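PDB 4PZC: 3-Hydroxyacyl-CoA dehydrogenase, which catalyses the NAD+-dependent oxidation of (S)-3-hydroxyacyl-CoA thioesters, such as (S)-3-hydroxybutyryl-CoA, to the corresponding 3-oxoacyl-CoA. Local coordinates for residues I3-G12 with C22-D33; R132-H140 with E152-T163. All coordinates share one frame; numbering follows the deposited sequence.

Contact 1 (I3-G12 with C22-D33)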
loop_
_atom_site.group_PDB
_atom_site.type_symbol
_atom_site.label_atom_id
_atom_site.label_comp_id
_atom_site.label_asym_id
_atom_site.label_seq_id
_atom_site.Cartn_x
_atom_site.Cartn_y
_atom_site.Cartn_z
ATOM N N ILE A 3 -24.631 -10.719 24.953
ATOM C CA ILE A 3 -23.367 -10.233 25.526
ATOM C C ILE A 3 -23.525 -8.774 25.950
ATOM O O ILE A 3 -23.604 -7.895 25.097
ATOM C CB ILE A 3 -22.188 -10.297 24.523
ATOM C CG1 ILE A 3 -21.819 -11.742 24.187
ATOM C CG2 ILE A 3 -20.959 -9.591 25.091
ATOM C CD1 ILE A 3 -20.755 -11.862 23.116
ATOM N N ARG A 4 -23.581 -8.518 27.254
ATOM C CA ARG A 4 -23.540 -7.141 27.771
ATOM C C ARG A 4 -22.340 -6.870 28.712
ATOM O O ARG A 4 -22.081 -5.714 29.082
ATOM C CB ARG A 4 -24.888 -6.772 28.428
ATOM C CG ARG A 4 -25.890 -6.107 27.468
ATOM C CD ARG A 4 -27.283 -5.843 28.063
ATOM N NE ARG A 4 -27.330 -5.798 29.533
ATOM C CZ ARG A 4 -27.027 -4.745 30.299
ATOM N NH1 ARG A 4 -26.635 -3.590 29.770
ATOM N NH2 ARG A 4 -27.112 -4.851 31.618
ATOM N N THR A 5 -21.591 -7.920 29.053
ATOM C CA THR A 5 -20.431 -7.800 29.927
ATOM C C THR A 5 -19.191 -8.504 29.372
ATOM O O THR A 5 -19.170 -9.732 29.275
ATOM C CB THR A 5 -20.722 -8.389 31.307
ATOM O OG1 THR A 5 -21.919 -7.804 31.814
ATOM C CG2 THR A 5 -19.565 -8.093 32.274
ATOM N N VAL A 6 -18.157 -7.710 29.071
ATOM C CA VAL A 6 -16.915 -8.169 28.426
ATOM C C VAL A 6 -15.699 -8.168 29.355
ATOM O O VAL A 6 -15.229 -7.104 29.800
ATOM C CB VAL A 6 -16.558 -7.267 27.227
ATOM C CG1 VAL A 6 -15.131 -7.507 26.739
ATOM C CG2 VAL A 6 -17.558 -7.480 26.103
ATOM N N GLY A 7 -15.173 -9.366 29.606
ATOM C CA GLY A 7 -13.877 -9.519 30.259
ATOM C C GLY A 7 -12.735 -8.969 29.409
ATOM O O GLY A 7 -12.750 -9.084 28.179
ATOM N N ILE A 8 -11.762 -8.341 30.071
ATOM C CA ILE A 8 -10.499 -7.956 29.442
ATOM C C ILE A 8 -9.348 -8.306 30.368
ATOM O O ILE A 8 -9.325 -7.843 31.506
ATOM C CB ILE A 8 -10.434 -6.450 29.172
ATOM C CG1 ILE A 8 -11.526 -6.069 28.180
ATOM C CG2 ILE A 8 -9.056 -6.063 28.633
ATOM C CD1 ILE A 8 -11.508 -4.617 27.758
ATOM N N VAL A 9 -8.405 -9.112 29.892
ATOM C CA VAL A 9 -7.159 -9.290 30.627
ATOM C C VAL A 9 -6.115 -8.406 29.988
ATOM O O VAL A 9 -5.860 -8.511 28.792
ATOM C CB VAL A 9 -6.665 -10.753 30.658
ATOM C CG1 VAL A 9 -5.267 -10.839 31.263
ATOM C CG2 VAL A 9 -7.617 -11.627 31.460
ATOM N N GLY A 10 -5.498 -7.553 30.799
ATOM C CA GLY A 10 -4.516 -6.599 30.316
ATOM C C GLY A 10 -5.129 -5.218 30.309
ATOM O O GLY A 10 -6.189 -4.997 29.720
ATOM N N ALA A 11 -4.465 -4.293 30.988
ATOM C CA ALA A 11 -4.902 -2.911 31.063
ATOM C C ALA A 11 -3.915 -1.966 30.376
ATOM O O ALA A 11 -4.028 -0.753 30.532
ATOM C CB ALA A 11 -5.080 -2.516 32.517
ATOM N N GLY A 12 -2.959 -2.513 29.619
ATOM C CA GLY A 12 -2.058 -1.709 28.779
ATOM C C GLY A 12 -2.787 -1.100 27.590
ATOM O O GLY A 12 -4.006 -0.955 27.598
ATOM N N CYS A 22 -15.778 -0.567 24.084
ATOM C CA CYS A 22 -17.010 -1.161 24.545
ATOM C C CYS A 22 -17.802 -0.128 25.343
ATOM O O CYS A 22 -18.972 0.124 25.062
ATOM C CB CYS A 22 -16.715 -2.372 25.441
ATOM S SG CYS A 22 -15.479 -3.572 24.872
ATOM N N ALA A 23 -17.142 0.467 26.333
ATOM C CA ALA A 23 -17.784 1.336 27.317
ATOM C C ALA A 23 -18.637 2.421 26.683
ATOM O O ALA A 23 -19.806 2.592 27.044
ATOM C CB ALA A 23 -16.735 1.975 28.193
ATOM N N VAL A 24 -18.056 3.139 25.730
ATOM C CA VAL A 24 -18.777 4.211 25.041
ATOM C C VAL A 24 -20.002 3.697 24.285
ATOM O O VAL A 24 -20.941 4.444 24.025
ATOM C CB VAL A 24 -17.872 4.976 24.057
ATOM C CG1 VAL A 24 -16.619 5.493 24.771
ATOM C CG2 VAL A 24 -17.530 4.106 22.847
ATOM N N VAL A 25 -19.984 2.418 23.937
ATOM C CA VAL A 25 -21.140 1.762 23.349
ATOM C C VAL A 25 -22.105 1.320 24.458
ATOM O O VAL A 25 -23.123 0.673 24.196
ATOM C CB VAL A 25 -20.686 0.565 22.494
ATOM C CG1 VAL A 25 -21.877 -0.178 21.917
ATOM C CG2 VAL A 25 -19.762 1.040 21.377
ATOM N N GLY A 26 -21.788 1.687 25.698
ATOM C CA GLY A 26 -22.579 1.295 26.859
ATOM C C GLY A 26 -22.431 -0.168 27.232
ATOM O O GLY A 26 -23.408 -0.816 27.603
ATOM N N LEU A 27 -21.213 -0.696 27.156
ATOM C CA LEU A 27 -20.986 -2.104 27.485
ATOM C C LEU A 27 -20.185 -2.273 28.770
ATOM O O LEU A 27 -19.255 -1.508 29.032
ATOM C CB LEU A 27 -20.292 -2.819 26.328
ATOM C CG LEU A 27 -21.182 -3.253 25.159
ATOM C CD1 LEU A 27 -20.339 -4.016 24.145
ATOM C CD2 LEU A 27 -22.360 -4.096 25.636
ATOM N N ASN A 28 -20.552 -3.291 29.552
ATOM C CA ASN A 28 -19.968 -3.510 30.875
ATOM C C ASN A 28 -18.651 -4.218 30.740
ATOM O O ASN A 28 -18.590 -5.280 30.127
ATOM C CB ASN A 28 -20.896 -4.352 31.741
ATOM C CG ASN A 28 -22.316 -3.843 31.722
ATOM O OD1 ASN A 28 -23.230 -4.542 31.268
ATOM N ND2 ASN A 28 -22.507 -2.596 32.181
ATOM N N VAL A 29 -17.602 -3.628 31.304
ATOM C CA VAL A 29 -16.252 -4.156 31.146
ATOM C C VAL A 29 -15.610 -4.499 32.480
ATOM O O VAL A 29 -15.430 -3.626 33.324
ATOM C CB VAL A 29 -15.327 -3.141 30.442
ATOM C CG1 VAL A 29 -13.918 -3.706 30.308
ATOM C CG2 VAL A 29 -15.869 -2.761 29.077
ATOM N N VAL A 30 -15.255 -5.767 32.655
ATOM C CA VAL A 30 -14.390 -6.193 33.761
ATOM C C VAL A 30 -12.934 -6.201 33.257
ATOM O O VAL A 30 -12.564 -7.066 32.454
ATOM C CB VAL A 30 -14.797 -7.600 34.279
ATOM C CG1 VAL A 30 -13.837 -8.105 35.348
ATOM C CG2 VAL A 30 -16.217 -7.591 34.821
ATOM N N MET A 31 -12.115 -5.248 33.708
ATOM C CA MET A 31 -10.747 -5.110 33.176
ATOM C C MET A 31 -9.682 -5.464 34.201
ATOM O O MET A 31 -9.362 -4.654 35.065
ATOM C CB MET A 31 -10.497 -3.690 32.662
ATOM C CG MET A 31 -9.288 -3.589 31.745
ATOM S SD MET A 31 -8.234 -2.151 32.013
ATOM C CE MET A 31 -9.317 -0.816 31.538
ATOM N N VAL A 32 -9.106 -6.656 34.068
ATOM C CA VAL A 32 -8.170 -7.185 35.059
ATOM C C VAL A 32 -6.725 -6.839 34.680
ATOM O O VAL A 32 -6.449 -6.533 33.533
ATOM C CB VAL A 32 -8.348 -8.712 35.215
ATOM C CG1 VAL A 32 -7.622 -9.218 36.457
ATOM C CG2 VAL A 32 -9.822 -9.076 35.303
ATOM N N ASP A 33 -5.818 -6.850 35.651
ATOM C CA ASP A 33 -4.361 -6.706 35.407
ATOM C C ASP A 33 -3.644 -6.911 36.749
ATOM O O ASP A 33 -4.264 -6.768 37.806
ATOM C CB ASP A 33 -4.001 -5.337 34.781
ATOM C CG ASP A 33 -2.624 -5.328 34.082
ATOM O OD1 ASP A 33 -1.671 -5.928 34.595
ATOM O OD2 ASP A 33 -2.476 -4.691 33.025
HETATM O O HOH W 1 -24.366 -3.437 28.295
#
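Asp33 holds CG anti to its own backbone N (chi1 -160°), which brings the carboxylate to the turn at Ala11. Met31 has its CG in the same position, and a bend at chi2 (-138°) carries its SD to the methyl of Ala11. Ala11 thus meets both side chains. Ala11 N donates to Asp33 OD2 (2.9 Å), on the anti side of the carboxylate and 25° out of its plane. Ala11 CB lies against Met31 SD. Behind this turn, strands 5-9 and 28-32 run parallel. The N-H groups of Val6, Ile8 and Gly10 and those of Asn28, Val30 and Val32 bond across in turn. This is the first beta-alpha-beta unit of a Rossmann fold. Gly10 and Gly12 belong to its GxGxxG turn, predicted to bind NAD+, and Asp33 is seen to bind NAD+ in this protein, though none is bound to this chain here. Val6, Ile8, Val29 and Met31 point to one face of the sheet, where helix 13-23 packs. There Ile8 CD1 meets Val29 CG1 (3.6 Å), and Ile8 CG2 lies 4.0 Å from Met31 CG. At the other end, Leu27 CD2 packs on the backbone of Arg4, 3.8 Å from Arg4 O.

Contact 2 (R132-H140 with E152-T163)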
loop_
_atom_site.group_PDB
_atom_site.type_symbol
_atom_site.label_atom_id
_atom_site.label_comp_id
_atom_site.label_asym_id
_atom_site.label_seq_id
_atom_site.Cartn_x
_atom_site.Cartn_y
_atom_site.Cartn_z
ATOM N N ARG A 132 -12.565 -25.715 25.949
ATOM C CA ARG A 132 -13.511 -25.651 24.822
ATOM C C ARG A 132 -12.917 -24.742 23.731
ATOM O O ARG A 132 -13.083 -23.517 23.734
ATOM C CB ARG A 132 -14.915 -25.165 25.252
ATOM C CG ARG A 132 -15.692 -26.086 26.208
ATOM C CD ARG A 132 -16.497 -27.195 25.527
ATOM N NE ARG A 132 -17.417 -26.711 24.486
ATOM C CZ ARG A 132 -18.615 -26.148 24.690
ATOM N NH1 ARG A 132 -19.097 -25.959 25.918
ATOM N NH2 ARG A 132 -19.346 -25.756 23.649
ATOM N N ALA A 133 -12.196 -25.365 22.802
ATOM C CA ALA A 133 -11.646 -24.667 21.643
ATOM C C ALA A 133 -12.725 -23.954 20.821
ATOM O O ALA A 133 -12.533 -22.808 20.441
ATOM C CB ALA A 133 -10.891 -25.650 20.775
ATOM N N ASP A 134 -13.860 -24.609 20.572
ATOM C CA ASP A 134 -14.911 -24.018 19.744
ATOM C C ASP A 134 -15.410 -22.677 20.272
ATOM O O ASP A 134 -15.990 -21.867 19.535
ATOM C CB ASP A 134 -16.088 -24.978 19.578
ATOM C CG ASP A 134 -17.024 -24.975 20.778
ATOM O OD1 ASP A 134 -16.627 -25.589 21.795
ATOM O OD2 ASP A 134 -18.146 -24.383 20.689
ATOM N N ARG A 135 -15.184 -22.445 21.554
ATOM C CA ARG A 135 -15.504 -21.159 22.163
ATOM C C ARG A 135 -14.297 -20.206 22.147
ATOM O O ARG A 135 -14.343 -19.149 22.758
ATOM C CB ARG A 135 -16.014 -21.376 23.596
ATOM C CG ARG A 135 -17.350 -22.096 23.673
ATOM C CD ARG A 135 -18.483 -21.102 23.490
ATOM N NE ARG A 135 -19.472 -21.564 22.518
ATOM C CZ ARG A 135 -20.339 -20.777 21.883
ATOM N NH1 ARG A 135 -20.374 -19.463 22.111
ATOM N NH2 ARG A 135 -21.180 -21.315 21.009
ATOM N N PHE A 136 -13.230 -20.568 21.436
ATOM C CA PHE A 136 -12.052 -19.719 21.354
ATOM C C PHE A 136 -11.937 -19.096 19.978
ATOM O O PHE A 136 -12.079 -19.789 18.972
ATOM C CB PHE A 136 -10.778 -20.503 21.650
ATOM C CG PHE A 136 -9.564 -19.632 21.729
ATOM C CD1 PHE A 136 -9.223 -19.016 22.905
ATOM C CD2 PHE A 136 -8.791 -19.390 20.613
ATOM C CE1 PHE A 136 -8.120 -18.192 22.971
ATOM C CE2 PHE A 136 -7.687 -18.565 20.670
ATOM C CZ PHE A 136 -7.351 -17.964 21.850
ATOM N N ILE A 137 -11.643 -17.803 19.942
ATOM C CA ILE A 137 -11.518 -17.083 18.685
ATOM C C ILE A 137 -10.382 -16.068 18.814
ATOM O O ILE A 137 -9.981 -15.748 19.921
ATOM C CB ILE A 137 -12.830 -16.366 18.351
ATOM C CG1 ILE A 137 -12.916 -16.076 16.853
ATOM C CG2 ILE A 137 -12.952 -15.073 19.149
ATOM C CD1 ILE A 137 -14.179 -15.355 16.431
ATOM N N GLY A 138 -9.835 -15.602 17.692
ATOM C CA GLY A 138 -8.754 -14.607 17.689
ATOM C C GLY A 138 -9.260 -13.254 17.242
ATOM O O GLY A 138 -10.162 -13.170 16.413
ATOM N N MET A 139 -8.700 -12.191 17.803
ATOM C CA MET A 139 -8.962 -10.842 17.316
ATOM C C MET A 139 -7.659 -10.071 17.159
ATOM O O MET A 139 -6.680 -10.325 17.851
ATOM C CB MET A 139 -9.889 -10.110 18.260
ATOM C CG MET A 139 -11.105 -10.945 18.618
ATOM S SD MET A 139 -12.048 -10.277 19.996
ATOM C CE MET A 139 -12.818 -8.832 19.243
ATOM N N HIS A 140 -7.645 -9.148 16.216
ATOM C CA HIS A 140 -6.518 -8.270 16.034
ATOM C C HIS A 140 -7.124 -6.890 15.885
ATOM O O HIS A 140 -7.687 -6.561 14.838
ATOM C CB HIS A 140 -5.683 -8.696 14.810
ATOM C CG HIS A 140 -4.499 -7.812 14.526
ATOM N ND1 HIS A 140 -3.513 -7.563 15.454
ATOM C CD2 HIS A 140 -4.135 -7.140 13.410
ATOM C CE1 HIS A 140 -2.609 -6.750 14.933
ATOM N NE2 HIS A 140 -2.960 -6.484 13.691
ATOM N N GLU A 152 -9.481 -7.833 12.851
ATOM C CA GLU A 152 -9.397 -9.076 12.159
ATOM C C GLU A 152 -9.969 -10.089 13.115
ATOM O O GLU A 152 -9.576 -10.138 14.271
ATOM C CB GLU A 152 -7.962 -9.415 11.763
ATOM C CG GLU A 152 -7.300 -8.340 10.914
ATOM C CD GLU A 152 -5.942 -8.750 10.361
ATOM O OE1 GLU A 152 -4.958 -8.917 11.127
ATOM O OE2 GLU A 152 -5.856 -8.878 9.128
ATOM N N LEU A 153 -10.929 -10.871 12.629
ATOM C CA LEU A 153 -11.548 -11.933 13.397
ATOM C C LEU A 153 -10.941 -13.171 12.852
ATOM O O LEU A 153 -11.079 -13.451 11.676
ATOM C CB LEU A 153 -13.050 -11.965 13.167
ATOM C CG LEU A 153 -13.815 -10.695 13.551
ATOM C CD1 LEU A 153 -15.303 -10.869 13.233
ATOM C CD2 LEU A 153 -13.594 -10.348 15.025
ATOM N N ILE A 154 -10.228 -13.897 13.690
ATOM C CA ILE A 154 -9.422 -14.973 13.191
ATOM C C ILE A 154 -9.879 -16.296 13.777
ATOM O O ILE A 154 -9.824 -16.533 14.992
ATOM C CB ILE A 154 -7.954 -14.765 13.477
ATOM C CG1 ILE A 154 -7.532 -13.352 13.070
ATOM C CG2 ILE A 154 -7.161 -15.821 12.728
ATOM C CD1 ILE A 154 -7.148 -12.430 14.219
ATOM N N ARG A 155 -10.350 -17.157 12.895
ATOM C CA ARG A 155 -10.904 -18.393 13.331
ATOM C C ARG A 155 -9.773 -19.340 13.422
ATOM O O ARG A 155 -9.032 -19.539 12.460
ATOM C CB ARG A 155 -11.943 -18.887 12.344
ATOM C CG ARG A 155 -13.209 -18.084 12.456
ATOM C CD ARG A 155 -14.318 -18.554 11.533
ATOM N NE ARG A 155 -14.862 -19.869 11.888
ATOM C CZ ARG A 155 -16.119 -20.242 11.656
ATOM N NH1 ARG A 155 -16.992 -19.390 11.109
ATOM N NH2 ARG A 155 -16.521 -21.461 11.997
ATOM N N GLY A 156 -9.620 -19.917 14.597
ATOM C CA GLY A 156 -8.887 -21.150 14.702
ATOM C C GLY A 156 -9.635 -22.173 13.862
ATOM O O GLY A 156 -10.813 -22.021 13.528
ATOM N N LEU A 157 -8.925 -23.226 13.524
ATOM C CA LEU A 157 -9.505 -24.420 12.938
ATOM C C LEU A 157 -10.697 -24.956 13.764
ATOM O O LEU A 157 -11.513 -25.708 13.243
ATOM C CB LEU A 157 -8.388 -25.470 12.858
ATOM C CG LEU A 157 -8.519 -26.649 11.915
ATOM C CD1 LEU A 157 -8.752 -26.155 10.497
ATOM C CD2 LEU A 157 -7.276 -27.526 11.978
ATOM N N GLN A 158 -10.780 -24.584 15.049
ATOM C CA GLN A 158 -11.800 -25.107 15.975
ATOM C C GLN A 158 -12.952 -24.166 16.217
ATOM O O GLN A 158 -14.049 -24.608 16.529
ATOM C CB GLN A 158 -11.206 -25.375 17.347
ATOM C CG GLN A 158 -9.984 -26.251 17.354
ATOM C CD GLN A 158 -8.735 -25.432 17.459
ATOM O OE1 GLN A 158 -8.614 -24.389 16.800
ATOM N NE2 GLN A 158 -7.794 -25.883 18.287
ATOM N N THR A 159 -12.697 -22.867 16.140
ATOM C CA THR A 159 -13.721 -21.880 16.426
ATOM C C THR A 159 -15.024 -22.338 15.790
ATOM O O THR A 159 -15.004 -22.778 14.667
ATOM C CB THR A 159 -13.304 -20.520 15.862
ATOM O OG1 THR A 159 -12.026 -20.176 16.389
ATOM C CG2 THR A 159 -14.303 -19.432 16.230
ATOM N N SER A 160 -16.141 -22.256 16.516
ATOM C CA SER A 160 -17.456 -22.664 15.991
ATOM C C SER A 160 -18.056 -21.557 15.189
ATOM O O SER A 160 -17.694 -20.390 15.365
ATOM C CB SER A 160 -18.430 -22.987 17.128
ATOM O OG SER A 160 -18.698 -21.855 17.943
ATOM N N ASP A 161 -19.023 -21.904 14.352
ATOM C CA ASP A 161 -19.786 -20.874 13.635
ATOM C C ASP A 161 -20.471 -19.914 14.611
ATOM O O ASP A 161 -20.523 -18.693 14.398
ATOM C CB ASP A 161 -20.824 -21.520 12.722
ATOM C CG ASP A 161 -20.194 -22.229 11.556
ATOM O OD1 ASP A 161 -19.212 -21.692 11.017
ATOM O OD2 ASP A 161 -20.672 -23.319 11.181
ATOM N N THR A 162 -20.980 -20.496 15.687
ATOM C CA THR A 162 -21.687 -19.750 16.705
ATOM C C THR A 162 -20.788 -18.729 17.413
ATOM O O THR A 162 -21.209 -17.571 17.611
ATOM C CB THR A 162 -22.276 -20.708 17.760
ATOM O OG1 THR A 162 -22.721 -21.926 17.130
ATOM C CG2 THR A 162 -23.412 -20.028 18.519
ATOM N N THR A 163 -19.581 -19.174 17.800
ATOM C CA THR A 163 -18.601 -18.326 18.479
ATOM C C THR A 163 -18.258 -17.205 17.556
ATOM O O THR A 163 -18.063 -16.061 17.976
ATOM C CB THR A 163 -17.260 -19.038 18.763
ATOM O OG1 THR A 163 -17.449 -20.155 19.637
ATOM C CG2 THR A 163 -16.288 -18.081 19.421
#
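His140 and Glu152 lie side by side and point the same way. With chi1 at 179°, the His140 ring swings out beside the Glu152 side chain. Glu152 has CG beside its N and runs extended beyond it, which brings OE1 to 3.0 Å from His140 CD2. The ring and carboxylate planes are 52° apart. The other oxygen, OE2, accepts from the backbone N of Val188 and Val189, which helps fix the carboxylate. Between the backbones, His140 N bonds to Glu152 O (2.9 Å), and Glu152 N bonds back to His140 O. Gly138 and Ile154 form a second hydrogen-bonded pair. The CD1 of Ile154 folds back over the Gly138 peptide, 3.8 Å from Gly138 C. CG1 of Ile137 touches Ile154 O (3.6 Å) and, from a different side, the methyl CG2 of Thr159 (3.7 Å). Thr159 OG1 donates to Phe136 O (2.6 Å) in the carbonyl plane, tying the loop after strand 152-155 to the start of strand 136-140. Further back, Ala133 CB packs on Gln158 CB (3.5 Å). Arg135 bends at chi2 and chi3 until the edge of its guanidinium meets Thr162 CG2. Arg132 and Asp134 form a salt bridge alongside. The whole is an antiparallel beta hairpin that leads into helix 161-173. It places His140, predicted to be important for catalysis, beside a glutamate, consistent with the His-Glu pair known in 3-hydroxyacyl-CoA dehydrogenases.

From the N terminus, strand 5-9 is followed by helix 13-23 and then strand 28-32. Contact 1 closes this loop as a right-handed crossover near the start of the chain. Helices 36-54 and 61-70 and strand 71-72, beyond strand 28-32, come before strands 85-88 and 113-117 on the far side of strand 5-9. Only after that does contact 2 open, at strand 136-141, and it closes with strand 150-155 and helix 161-173. The two contacts are in series; neither nests in nor crosses the other. Their centres are 19 Å apart and their nearest atoms about 7 Å apart. Both belong to one mixed sheet. Helix 161-173 also links them, since its Gln173 touches Leu27 of contact 1.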